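Local coordinates for uncharacterized protein DUF849 with a TIM barrel fold (Burkholderia xenovorans LB400, PDB 3E49), which probably catalyses zinc-dependent cleavage of a beta-keto acid such as 3-keto-5-aminohexanoate, as a TIM-barrel member of the beta-keto acid cleavage enzyme family, at residues A66-A69 with E70-R74. Numbering follows the deposited sequence. Where two conformers were deposited one is given.
Sequences AAFA and EFLPR
F68 and F71 meet side by side where one short helix runs into the next. Their rings lie obliquely, planes at 54°, with F68 CD2 3.4 Å from F71 CZ. With chi1 at 68°, F71 CG sits between its own N and carbonyl carbon, and F68 CA lies over one face of the F71 ring in a CH-pi contact, 4.0 Å from the centroid. L72 adds an apolar touch, its CD1 lying 3.8 Å from F68 CB.

Among the polar links, L72 N donates to F68 O in a nearly straight bond of 3.2 Å (164°), a helical turn carried across the junction. P73 has no N-H to offer A69 O; its CD packs against that oxygen instead. One step earlier a water stands in for the direct bond, donating to A67 O (water O to A67 O 2.7 Å) and accepting from F71 N.

The F68 side chain comes within about 5 Å of that of H52, a zinc ligand, so the contact packs close to the metal site. Helices 65-68 and 71-78 lie in the connection between barrel strands 48-54 and 82-85. F68 and F71 both pack on A53, F71 also meets V34 and A35 of helix 31-44, and F68 and L72 both touch L85 of strand 82-85 and Y105 of helix 95-105.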
ATOM      1  N   ALA A  66      -7.692   9.165  44.132  1.00 34.32           N
ATOM      2  CA  ALA A  66      -7.317  10.303  44.960  1.00 34.68           C
ATOM      3  C   ALA A  66      -6.269  11.213  44.280  1.00 33.11           C
ATOM      4  O   ALA A  66      -6.252  12.407  44.514  1.00 32.77           O
ATOM      5  CB  ALA A  66      -6.823   9.816  46.350  1.00 35.93           C
ATOM      6  N   ALA A  67      -5.396  10.658  43.426  1.00 34.67           N
ATOM      7  CA  ALA A  67      -4.351  11.474  42.740  1.00 33.85           C
ATOM      8  C   ALA A  67      -4.914  12.413  41.658  1.00 34.97           C
ATOM      9  O   ALA A  67      -4.207  13.334  41.188  1.00 36.41           O
ATOM     10  CB  ALA A  67      -3.269  10.565  42.141  1.00 33.14           C
ATOM     11  N   PHE A  68      -6.173  12.185  41.267  1.00 33.16           N
ATOM     12  CA  PHE A  68      -6.881  13.037  40.302  1.00 34.47           C
ATOM     13  C   PHE A  68      -7.811  14.069  40.955  1.00 35.32           C
ATOM     14  O   PHE A  68      -8.275  15.032  40.314  1.00 36.02           O
ATOM     15  CB  PHE A  68      -7.785  12.153  39.435  1.00 35.08           C
ATOM     16  CG  PHE A  68      -7.046  11.173  38.552  1.00 33.32           C
ATOM     17  CD1 PHE A  68      -6.547   9.989  39.056  1.00 34.10           C
ATOM     18  CD2 PHE A  68      -6.926  11.412  37.183  1.00 36.41           C
ATOM     19  CE1 PHE A  68      -5.876   9.077  38.231  1.00 34.25           C
ATOM     20  CE2 PHE A  68      -6.265  10.495  36.343  1.00 30.68           C
ATOM     21  CZ  PHE A  68      -5.753   9.336  36.857  1.00 34.03           C
ATOM     22  N   ALA A  69      -8.089  13.872  42.238  1.00 36.04           N
ATOM     23  CA  ALA A  69      -9.125  14.674  42.944  1.00 35.41           C
ATOM     24  C   ALA A  69      -9.017  16.183  42.890  1.00 35.08           C
ATOM     25  O   ALA A  69     -10.043  16.853  42.880  1.00 36.33           O
ATOM     26  CB  ALA A  69      -9.277  14.190  44.402  1.00 35.51           C
ATOM     27  N   GLU A  70      -7.817  16.744  42.810  1.00 33.94           N
ATOM     28  CA  GLU A  70      -7.652  18.188  42.790  0.50 34.01           C
ATOM     29  C   GLU A  70      -7.655  18.710  41.351  1.00 34.11           C
ATOM     30  O   GLU A  70      -8.343  19.671  41.026  1.00 34.10           O
ATOM     31  CB  GLU A  70      -6.331  18.571  43.487  0.50 34.50           C
ATOM     32  CG  GLU A  70      -6.133  17.899  44.875  0.50 35.97           C
ATOM     33  CD  GLU A  70      -4.696  17.951  45.384  0.50 33.78           C
ATOM     34  OE1 GLU A  70      -4.132  19.049  45.469  0.50 29.28           O
ATOM     35  OE2 GLU A  70      -4.143  16.883  45.726  0.50 31.30           O
ATOM     36  N   PHE A  71      -6.865  18.078  40.481  1.00 33.20           N
ATOM     37  CA  PHE A  71      -6.752  18.618  39.121  1.00 32.46           C
ATOM     38  C   PHE A  71      -7.997  18.533  38.248  1.00 31.56           C
ATOM     39  O   PHE A  71      -8.255  19.448  37.484  1.00 32.68           O
ATOM     40  CB  PHE A  71      -5.447  18.201  38.376  1.00 30.90           C
ATOM     41  CG  PHE A  71      -5.300  16.736  38.007  1.00 30.64           C
ATOM     42  CD1 PHE A  71      -6.034  16.174  36.976  1.00 26.06           C
ATOM     43  CD2 PHE A  71      -4.255  15.970  38.559  1.00 29.35           C
ATOM     44  CE1 PHE A  71      -5.851  14.834  36.611  1.00 29.15           C
ATOM     45  CE2 PHE A  71      -4.041  14.629  38.185  1.00 27.03           C
ATOM     46  CZ  PHE A  71      -4.826  14.054  37.198  1.00 28.46           C
ATOM     47  N   LEU A  72      -8.819  17.517  38.430  1.00 32.26           N
ATOM     48  CA  LEU A  72      -9.973  17.362  37.559  1.00 32.34           C
ATOM     49  C   LEU A  72     -10.943  18.532  37.689  1.00 32.00           C
ATOM     50  O   LEU A  72     -11.263  19.168  36.701  1.00 32.51           O
ATOM     51  CB  LEU A  72     -10.635  15.986  37.710  1.00 31.35           C
ATOM     52  CG  LEU A  72      -9.868  14.761  37.192  1.00 36.50           C
ATOM     53  CD1 LEU A  72     -10.671  13.514  37.367  1.00 31.87           C
ATOM     54  CD2 LEU A  72      -9.481  14.938  35.711  1.00 28.94           C
ATOM     55  N   PRO A  73     -11.377  18.857  38.912  1.00 34.12           N
ATOM     56  CA  PRO A  73     -12.259  20.012  39.082  1.00 32.85           C
ATOM     57  C   PRO A  73     -11.619  21.321  38.686  1.00 33.23           C
ATOM     58  O   PRO A  73     -12.307  22.185  38.146  1.00 31.97           O
ATOM     59  CB  PRO A  73     -12.556  20.005  40.588  1.00 33.54           C
ATOM     60  CG  PRO A  73     -12.297  18.659  41.027  1.00 35.89           C
ATOM     61  CD  PRO A  73     -11.163  18.154  40.192  1.00 34.47           C
ATOM     62  N   ARG A  74     -10.302  21.457  38.922  1.00 33.61           N
ATOM     63  CA  ARG A  74      -9.572  22.666  38.535  1.00 34.17           C
ATOM     64  C   ARG A  74      -9.617  22.813  37.007  1.00 34.00           C
ATOM     65  O   ARG A  74      -9.883  23.893  36.500  1.00 35.44           O
ATOM     66  CB  ARG A  74      -8.126  22.596  39.030  1.00 34.27           C
ATOM     67  CG  ARG A  74      -7.278  23.855  38.828  1.00 36.56           C
ATOM     68  CD  ARG A  74      -7.645  25.003  39.798  1.00 42.02           C
TER
HETATM   69  O   HOH W   1      -5.009  14.789  44.173  1.00 41.97           O
HETATM   70  O   HOH W   2      -5.222  15.817  41.742  1.00 36.52           O